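Local coordinates for dephospho-CoA kinase (Legionella pneumophila subsp. pneumophila, PDB 4TTQ), which probably catalyses the last step of coenzyme A biosynthesis, the ATP-dependent phosphorylation of the 3'-hydroxyl group of dephospho-CoA, at residues T22-S27 and E149-R154; G28-A33 and L123-L128. All blocks are in the same frame, centred on the assembly; numbering follows the deposited sequence.

Both contacts build the ATP site of a P-loop kinase, with centres about 12 Å apart. Strand 18-23, the phosphate-binding loop and helix 29-38 follow one another in the chain: contact 1 takes the strand end and most of the loop, contact 2 the start of the helix. Their partners come later, 123-128 from strand 122-125 and then, from helix 148-159, residues 149-154, so contact 2 is nested inside the loop closed by contact 1. Strands 18-23 and 122-125 are neighbours in the parallel sheet, and Thr-22 CG2 packs on Ile-126 CG1 at 3.5 Å. Both contacts thus touch the nucleotide, contact 1 at the triphosphate and adenosine, contact 2 along the phosphates.

Contact 1: T22-S27 and E149-R154; sequences TGNIAS and ESQLDR. With ATP (adenosine-5'-triphosphate), chain B.
One carbonyl oxygen, Ala-26 O, takes two bonds from the same guanidinium: Arg-154 NE and Arg-154 NH2 each reach it at 3.1 Å, side-on, with the oxygen in the guanidinium plane. Both nitrogens come from the same face of the carbonyl, NE standing above its plane by 45°. Bends at chi2 and chi3 bring the guanidinium round so that one face turns to the adenine of ATP, with C8 4.0 Å above the plane and near the rim, while Ser-150 O lies over the opposite face. Gln-151 makes the second grip. Gln-151 NE2 meets Ile-25 O at 3.1 Å, nearly straight at 166°, on a lone pair and within the glutamine's own amide plane. Beside these polar bonds Ala-26 CB packs on Arg-154 CB at 3.8 Å. Held from the helix side through successive carbonyls, the type II turn Asn-24 to Ser-27 points the amide of Ala-26 at the γ-phosphate, where Ala-26 N binds ATP O2G at 2.9 Å. The turn leaves strand 18-23, which pairs with strand 140-145, and helix 148-159 lies against the turn, with Leu-170 of helix 163-171 touching both Ile-25 and Gln-151.

Contact 2: G28-A33 and L123-L128; sequences GKSTVA and LIEIPL. With ATP (adenosine-5'-triphosphate), chain B.
The end of the P-loop (Walker A motif) and the first turn of its helix, residues 28-33, pack against strand 122-125 beside the nucleotide, and the encounter is mainly between Lys-29 and Glu-125. Their side chains cross at about a right angle: the carboxylate oxygen Glu-125 OE1 lies 3.2 Å from Lys-29 CE, so it is the lysine's methylene chain that is touched. The charged ends stay apart, Lys-29 NZ and Glu-125 OE1 being 4.5 Å from each other, because the bend at chi4 (-67°) turns NZ toward the γ-phosphate, where Lys-29 NZ binds ATP O3G at 3.2 Å. The glutamate reaches over with CG anti to its backbone N (chi1 -180°) and the chain extended beyond. Its other oxygen, OE2, faces the methyl of Ala-33 and is buried with no partner in the model. Deeper in, Leu-123 CD2 packs on Ala-33 CA. On the nucleotide side the helix start wraps the phosphates with backbone amides: Gly-28 N gives a bond to ATP O1B, Ser-30 N to O2B at 2.8 Å, and Thr-31 N to O2A, which Thr-31 OG1 also donates to at 2.6 Å. Amides at a helix N-terminus combined with a lysine on the γ-phosphate are the hallmark of the Walker A site in P-loop NTPases.

Contact 1: T22-S27 and E149-R154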
# COMPACT_ATOMS: atom_id res chain seq x y z
N THR A 22 5.56 0.75 1.05
CA THR A 22 4.55 1.33 1.96
C THR A 22 4.71 2.84 2.03
O THR A 22 5.75 3.41 1.71
CB THR A 22 4.64 0.78 3.41
OG1 THR A 22 5.93 1.08 3.95
CG2 THR A 22 4.43 -0.68 3.45
N GLY A 23 3.64 3.48 2.47
CA GLY A 23 3.60 4.92 2.60
C GLY A 23 2.52 5.37 3.56
O GLY A 23 1.50 4.69 3.75
N ASN A 24 2.73 6.53 4.16
CA ASN A 24 1.69 7.10 4.99
C ASN A 24 0.79 7.84 4.02
O ASN A 24 1.04 7.84 2.80
CB ASN A 24 2.24 7.96 6.19
CG ASN A 24 3.13 9.15 5.78
OD1 ASN A 24 3.43 9.39 4.62
ND2 ASN A 24 3.53 9.91 6.78
N ILE A 25 -0.30 8.40 4.52
CA ILE A 25 -1.34 8.88 3.63
C ILE A 25 -0.80 10.04 2.82
O ILE A 25 -0.03 10.84 3.33
CB ILE A 25 -2.62 9.30 4.42
CG1 ILE A 25 -3.73 9.71 3.45
CG2 ILE A 25 -2.31 10.40 5.47
CD1 ILE A 25 -5.09 9.85 4.10
N ALA A 26 -1.17 10.11 1.54
CA ALA A 26 -0.76 11.23 0.71
C ALA A 26 0.75 11.48 0.76
O ALA A 26 1.20 12.61 0.68
CB ALA A 26 -1.48 12.47 1.16
N SER A 27 1.53 10.42 0.92
CA SER A 27 3.00 10.51 0.94
C SER A 27 3.62 10.57 -0.44
O SER A 27 4.75 11.02 -0.60
CB SER A 27 3.57 9.32 1.66
OG SER A 27 3.28 8.13 0.93
N GLU A 149 2.61 19.43 6.16
CA GLU A 149 2.15 20.40 5.16
C GLU A 149 1.75 19.72 3.86
O GLU A 149 0.59 19.79 3.45
CB GLU A 149 3.24 21.42 4.86
CG GLU A 149 3.68 22.29 6.03
CD GLU A 149 4.61 23.42 5.59
OE1 GLU A 149 5.01 23.44 4.39
OE2 GLU A 149 4.94 24.29 6.43
N SER A 150 2.73 19.05 3.24
CA SER A 150 2.55 18.37 1.95
C SER A 150 1.34 17.45 1.99
O SER A 150 0.51 17.47 1.09
CB SER A 150 3.81 17.55 1.57
OG SER A 150 4.99 18.34 1.53
N GLN A 151 1.26 16.62 3.03
CA GLN A 151 0.09 15.76 3.20
C GLN A 151 -1.18 16.61 3.21
O GLN A 151 -2.17 16.25 2.59
CB GLN A 151 0.19 14.96 4.50
CG GLN A 151 1.28 13.93 4.57
CD GLN A 151 1.34 13.26 5.93
OE1 GLN A 151 1.87 13.82 6.88
NE2 GLN A 151 0.82 12.04 6.02
N LEU A 152 -1.14 17.75 3.91
CA LEU A 152 -2.35 18.56 4.10
C LEU A 152 -2.77 19.18 2.80
O LEU A 152 -3.94 19.13 2.43
CB LEU A 152 -2.12 19.66 5.15
CG LEU A 152 -2.06 19.15 6.59
CD1 LEU A 152 -1.26 20.10 7.50
CD2 LEU A 152 -3.46 18.94 7.12
N ASP A 153 -1.81 19.73 2.07
CA ASP A 153 -2.07 20.26 0.74
C ASP A 153 -2.64 19.17 -0.13
O ASP A 153 -3.57 19.39 -0.90
CB ASP A 153 -0.81 20.81 0.10
CG ASP A 153 -0.26 22.01 0.84
OD1 ASP A 153 -1.03 22.96 1.12
OD2 ASP A 153 0.95 22.00 1.14
N ARG A 154 -2.08 17.99 -0.01
CA ARG A 154 -2.50 16.89 -0.85
C ARG A 154 -3.92 16.46 -0.47
O ARG A 154 -4.76 16.26 -1.33
CB ARG A 154 -1.50 15.73 -0.73
CG ARG A 154 -1.24 14.98 -2.03
CD ARG A 154 0.19 15.23 -2.55
NE ARG A 154 1.20 14.61 -1.69
CZ ARG A 154 2.46 14.99 -1.63
NH1 ARG A 154 2.90 15.99 -2.39
NH2 ARG A 154 3.29 14.36 -0.83
PG ATP B . -2.56 7.69 -1.05
O1G ATP B . -3.57 6.61 -1.44
O2G ATP B . -3.04 8.93 -0.32
O3G ATP B . -1.27 7.13 -0.46
PB ATP B . -0.49 8.51 -2.83
O1B ATP B . 0.12 9.32 -1.76
O2B ATP B . 0.13 7.17 -3.09
O3B ATP B . -2.07 8.33 -2.45
PA ATP B . 0.37 10.22 -4.86
O1A ATP B . 0.44 11.07 -3.61
O2A ATP B . 1.48 9.39 -5.47
O3A ATP B . -0.69 9.18 -4.31
O5' ATP B . -0.21 11.30 -5.91
C5' ATP B . -0.63 12.61 -5.45
C4' ATP B . -0.29 13.72 -6.43
O4' ATP B . 0.81 14.41 -5.82
C3' ATP B . 0.17 13.33 -7.85
O3' ATP B . -0.40 14.24 -8.81
C2' ATP B . 1.68 13.47 -7.81
O2' ATP B . 2.31 13.73 -9.07
C1' ATP B . 1.81 14.61 -6.82
N9 ATP B . 3.10 14.60 -6.14
C8 ATP B . 3.63 13.55 -5.50
N7 ATP B . 4.83 13.87 -4.98
C5 ATP B . 5.03 15.16 -5.29
C6 ATP B . 6.11 16.11 -5.03
N6 ATP B . 7.13 15.57 -4.32
N1 ATP B . 5.98 17.37 -5.52
C2 ATP B . 4.90 17.75 -6.22
N3 ATP B . 3.87 16.92 -6.49
C4 ATP B . 3.89 15.65 -6.06

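Contact 2: G28-A33 and L123-L128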
# COMPACT_ATOMS: atom_id res chain seq x y z
N GLY A 28 2.90 10.03 -1.41
CA GLY A 28 3.34 10.03 -2.78
C GLY A 28 3.68 8.64 -3.29
O GLY A 28 4.41 8.51 -4.29
N LYS A 29 3.17 7.59 -2.64
CA LYS A 29 3.77 6.30 -2.86
C LYS A 29 3.37 5.77 -4.21
O LYS A 29 4.14 5.08 -4.86
CB LYS A 29 3.46 5.33 -1.73
CG LYS A 29 2.11 4.89 -1.62
CD LYS A 29 2.04 3.61 -0.77
CE LYS A 29 0.56 3.28 -0.41
NZ LYS A 29 -0.03 4.33 0.52
N SER A 30 2.18 6.12 -4.65
CA SER A 30 1.78 5.76 -5.98
C SER A 30 2.75 6.28 -7.03
O SER A 30 3.03 5.60 -8.00
CB SER A 30 0.38 6.27 -6.28
OG SER A 30 -0.54 5.29 -5.87
N THR A 31 3.22 7.50 -6.84
CA THR A 31 4.12 8.10 -7.79
C THR A 31 5.45 7.37 -7.74
O THR A 31 6.12 7.18 -8.75
CB THR A 31 4.30 9.58 -7.49
OG1 THR A 31 3.00 10.18 -7.43
CG2 THR A 31 5.12 10.27 -8.55
N VAL A 32 5.81 6.95 -6.54
CA VAL A 32 7.02 6.21 -6.33
C VAL A 32 6.93 4.92 -7.09
O VAL A 32 7.88 4.51 -7.75
CB VAL A 32 7.28 5.95 -4.84
CG1 VAL A 32 8.36 4.95 -4.65
CG2 VAL A 32 7.71 7.24 -4.17
N ALA A 33 5.79 4.25 -6.99
CA ALA A 33 5.59 2.99 -7.74
C ALA A 33 5.69 3.23 -9.22
O ALA A 33 6.37 2.50 -9.93
CB ALA A 33 4.28 2.39 -7.41
N LEU A 123 8.65 -5.09 -6.93
CA LEU A 123 8.07 -4.19 -5.95
C LEU A 123 6.60 -4.55 -5.65
O LEU A 123 5.79 -4.70 -6.56
CB LEU A 123 8.15 -2.79 -6.47
CG LEU A 123 8.04 -1.67 -5.47
CD1 LEU A 123 9.30 -1.55 -4.65
CD2 LEU A 123 7.78 -0.41 -6.31
N ILE A 124 6.29 -4.68 -4.37
CA ILE A 124 4.98 -5.07 -3.90
C ILE A 124 4.40 -3.96 -2.99
O ILE A 124 4.84 -3.80 -1.85
CB ILE A 124 5.07 -6.41 -3.12
CG1 ILE A 124 5.84 -7.43 -3.95
CG2 ILE A 124 3.69 -6.93 -2.78
CD1 ILE A 124 6.15 -8.69 -3.20
N GLU A 125 3.42 -3.20 -3.48
CA GLU A 125 2.74 -2.19 -2.67
C GLU A 125 1.79 -2.85 -1.72
O GLU A 125 0.86 -3.53 -2.15
CB GLU A 125 1.99 -1.17 -3.54
CG GLU A 125 1.27 -0.09 -2.73
CD GLU A 125 0.81 1.13 -3.55
OE1 GLU A 125 -0.16 1.81 -3.15
OE2 GLU A 125 1.42 1.43 -4.60
N ILE A 126 2.05 -2.65 -0.44
CA ILE A 126 1.32 -3.26 0.66
C ILE A 126 0.88 -2.18 1.68
O ILE A 126 1.36 -1.06 1.63
CB ILE A 126 2.17 -4.33 1.33
CG1 ILE A 126 3.41 -3.65 1.92
CG2 ILE A 126 2.49 -5.43 0.34
CD1 ILE A 126 4.49 -4.59 2.41
N PRO A 127 -0.07 -2.51 2.58
CA PRO A 127 -0.59 -1.50 3.52
C PRO A 127 0.43 -1.03 4.54
O PRO A 127 1.35 -1.77 4.90
CB PRO A 127 -1.75 -2.21 4.22
CG PRO A 127 -1.55 -3.67 3.93
CD PRO A 127 -0.89 -3.75 2.61
N LEU A 128 0.26 0.20 5.00
CA LEU A 128 1.19 0.79 5.96
C LEU A 128 1.42 -0.13 7.16
O LEU A 128 2.56 -0.39 7.53
CB LEU A 128 0.67 2.15 6.44
CG LEU A 128 1.36 2.74 7.67
CD1 LEU A 128 2.84 2.91 7.39
CD2 LEU A 128 0.70 4.07 8.06
PG ATP B . -2.56 7.69 -1.05
O1G ATP B . -3.57 6.61 -1.44
O2G ATP B . -3.04 8.93 -0.32
O3G ATP B . -1.27 7.13 -0.46
PB ATP B . -0.49 8.51 -2.83
O1B ATP B . 0.12 9.32 -1.76
O2B ATP B . 0.13 7.17 -3.09
O3B ATP B . -2.07 8.33 -2.45
PA ATP B . 0.37 10.22 -4.86
O1A ATP B . 0.44 11.07 -3.61
O2A ATP B . 1.48 9.39 -5.47
O3A ATP B . -0.69 9.18 -4.31
O5' ATP B . -0.21 11.30 -5.91
C5' ATP B . -0.63 12.61 -5.45
C4' ATP B . -0.29 13.72 -6.43
O4' ATP B . 0.81 14.41 -5.82
C3' ATP B . 0.17 13.33 -7.85
O3' ATP B . -0.40 14.24 -8.81
C2' ATP B . 1.68 13.47 -7.81
O2' ATP B . 2.31 13.73 -9.07
C1' ATP B . 1.81 14.61 -6.82
N9 ATP B . 3.10 14.60 -6.14
C8 ATP B . 3.63 13.55 -5.50
N7 ATP B . 4.83 13.87 -4.98
C5 ATP B . 5.03 15.16 -5.29
C6 ATP B . 6.11 16.11 -5.03
N6 ATP B . 7.13 15.57 -4.32
N1 ATP B . 5.98 17.37 -5.52
C2 ATP B . 4.90 17.75 -6.22
N3 ATP B . 3.87 16.92 -6.49
C4 ATP B . 3.89 15.65 -6.06